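Local coordinates for protein NAD-dependent epimerase/dehydratase (Methylobacillus flagellatus KT, PDB 3GPI) that is of unverified function but belongs to the NAD-dependent epimerase/dehydratase family and probably binds a nicotinamide dinucleotide in its Rossmann-fold domain, at residues Q168-E173 and Q231-P236. Numbering follows the deposited sequence.
Sequences QAQTPE and QGIAYP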
loop_
_atom_site.group_PDB
_atom_site.type_symbol
_atom_site.label_atom_id
_atom_site.label_comp_id
_atom_site.label_asym_id
_atom_site.label_seq_id
_atom_site.Cartn_x
_atom_site.Cartn_y
_atom_site.Cartn_z
ATOM N N GLN A 168 18.991 6.611 -5.238
ATOM C CA GLN A 168 18.976 7.916 -5.862
ATOM C C GLN A 168 19.789 8.927 -5.022
ATOM O O GLN A 168 20.412 9.846 -5.561
ATOM C CB GLN A 168 17.570 8.448 -6.018
ATOM C CG GLN A 168 17.533 9.773 -6.829
ATOM C CD GLN A 168 16.165 10.249 -7.286
ATOM O OE1 GLN A 168 15.150 10.136 -6.580
ATOM N NE2 GLN A 168 16.152 10.852 -8.465
ATOM N N ALA A 169 19.763 8.787 -3.710
ATOM C CA ALA A 169 20.494 9.688 -2.825
ATOM C C ALA A 169 22.005 9.608 -3.047
ATOM O O ALA A 169 22.724 10.524 -2.680
ATOM C CB ALA A 169 20.161 9.348 -1.373
ATOM N N GLN A 170 22.455 8.523 -3.674
ATOM C CA GLN A 170 23.891 8.305 -3.916
ATOM C C GLN A 170 24.374 9.068 -5.133
ATOM O O GLN A 170 25.597 9.163 -5.375
ATOM C CB GLN A 170 24.159 6.803 -4.093
ATOM C CG GLN A 170 24.022 5.985 -2.803
ATOM C CD GLN A 170 24.203 4.517 -3.033
ATOM O OE1 GLN A 170 24.736 4.121 -4.067
ATOM N NE2 GLN A 170 23.767 3.699 -2.085
ATOM N N THR A 171 23.443 9.588 -5.910
ATOM C CA THR A 171 23.771 10.287 -7.153
ATOM C C THR A 171 23.106 11.689 -7.265
ATOM O O THR A 171 22.151 11.867 -8.013
ATOM C CB THR A 171 23.430 9.412 -8.377
ATOM O OG1 THR A 171 22.028 9.096 -8.342
ATOM C CG2 THR A 171 24.282 8.135 -8.384
ATOM N N PRO A 172 23.653 12.710 -6.558
ATOM C CA PRO A 172 23.012 14.029 -6.528
ATOM C C PRO A 172 22.882 14.715 -7.885
ATOM O O PRO A 172 21.963 15.505 -8.068
ATOM C CB PRO A 172 23.901 14.851 -5.574
ATOM C CG PRO A 172 24.617 13.865 -4.771
ATOM C CD PRO A 172 24.828 12.671 -5.675
ATOM N N GLU A 173 23.733 14.373 -8.861
ATOM C CA GLU A 173 23.521 14.909 -10.209
ATOM C C GLU A 173 22.207 14.432 -10.871
ATOM O O GLU A 173 21.708 15.069 -11.802
ATOM C CB GLU A 173 24.741 14.627 -11.117
ATOM N N GLN A 231 24.961 8.329 4.033
ATOM C CA GLN A 231 25.732 7.430 3.191
ATOM C C GLN A 231 27.090 7.996 2.727
ATOM O O GLN A 231 27.743 7.412 1.836
ATOM C CB GLN A 231 24.927 7.017 1.974
ATOM C CG GLN A 231 23.634 6.241 2.322
ATOM C CD GLN A 231 22.939 5.806 1.082
ATOM O OE1 GLN A 231 23.240 4.756 0.537
ATOM N NE2 GLN A 231 21.981 6.617 0.624
ATOM N N GLY A 232 27.493 9.129 3.299
ATOM C CA GLY A 232 28.770 9.730 2.921
ATOM C C GLY A 232 28.791 10.200 1.478
ATOM O O GLY A 232 29.795 10.025 0.776
ATOM N N ILE A 233 27.692 10.765 1.005
ATOM C CA ILE A 233 27.572 11.232 -0.377
ATOM C C ILE A 233 27.721 12.732 -0.418
ATOM O O ILE A 233 27.018 13.466 0.254
ATOM C CB ILE A 233 26.182 10.839 -0.967
ATOM C CG1 ILE A 233 25.962 9.317 -0.881
ATOM C CG2 ILE A 233 26.040 11.400 -2.367
ATOM C CD1 ILE A 233 26.970 8.463 -1.621
ATOM N N ALA A 234 28.670 13.207 -1.219
ATOM C CA ALA A 234 28.923 14.631 -1.323
ATOM C C ALA A 234 27.941 15.349 -2.206
ATOM O O ALA A 234 27.552 14.845 -3.265
ATOM C CB ALA A 234 30.358 14.862 -1.840
ATOM N N TYR A 235 27.546 16.557 -1.801
ATOM C CA TYR A 235 26.778 17.443 -2.690
ATOM C C TYR A 235 27.083 18.868 -2.216
ATOM O O TYR A 235 27.610 19.048 -1.097
ATOM C CB TYR A 235 25.253 17.134 -2.643
ATOM C CG TYR A 235 24.678 17.192 -1.238
ATOM C CD1 TYR A 235 24.185 18.399 -0.706
ATOM C CD2 TYR A 235 24.673 16.055 -0.412
ATOM C CE1 TYR A 235 23.696 18.468 0.574
ATOM C CE2 TYR A 235 24.179 16.118 0.887
ATOM C CZ TYR A 235 23.678 17.341 1.374
ATOM O OH TYR A 235 23.192 17.470 2.647
ATOM N N PRO A 236 26.734 19.862 -3.027
ATOM C CA PRO A 236 27.095 21.247 -2.631
ATOM C C PRO A 236 26.166 21.751 -1.545
ATOM O O PRO A 236 24.931 21.587 -1.614
ATOM C CB PRO A 236 26.950 22.055 -3.908
ATOM C CG PRO A 236 26.432 21.124 -4.955
ATOM C CD PRO A 236 26.270 19.752 -4.424
#
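Two loops at the surface, each leaving the C-terminal end of a helix, meet where Q231, just beyond helix 220-230, reaches across to the turn that follows helix 164-168. From CB the Q231 side chain places CG beside the backbone N and runs on extended to CD, where chi3 (86°) swings the amide across the line of the chain. Q231 CD and OE1 thus come up to Q170 CG, the two glutamines crossing at about a right angle; the side chain also touches L274 and M277 of helix 266-277. Its terminal amide splits its work. Q231 OE1 accepts a hydrogen bond from Q170 NE2 at 2.9 Å; the donor stands somewhat above the carbonyl plane, and the two amide planes are turned 68° apart. Q231 NE2 passes 3.8 Å from A169 CB and donates to the backbone carbonyls of I166 and L227, so three bonds fix the rotation of the amide. An alanine here would remove all three bonds of Q231 and would probably loosen the link between the two helix ends.

Farther along, I233 supplies the apolar part. I233 CD1 lies 4.0 Å from Q170 CG, while I233 CG2 rests 3.4 Å from A169 O and 3.7 Å from P172 CG. P172 CG lies 3.4 Å from A234 O and 4.0 Å from Y235 CB. Beyond CB the tyrosine turns away, and its hydroxyl bonds to D229. A type I turn from Q168 to T171, closed by a hydrogen bond from T171 N to Q168 O, carries A169 and Q170 at its corner. The arrangement is a loop-to-loop contact in which a glutamine ties together two helix C-termini by their backbone carbonyls, at the periphery of this epimerase-family fold.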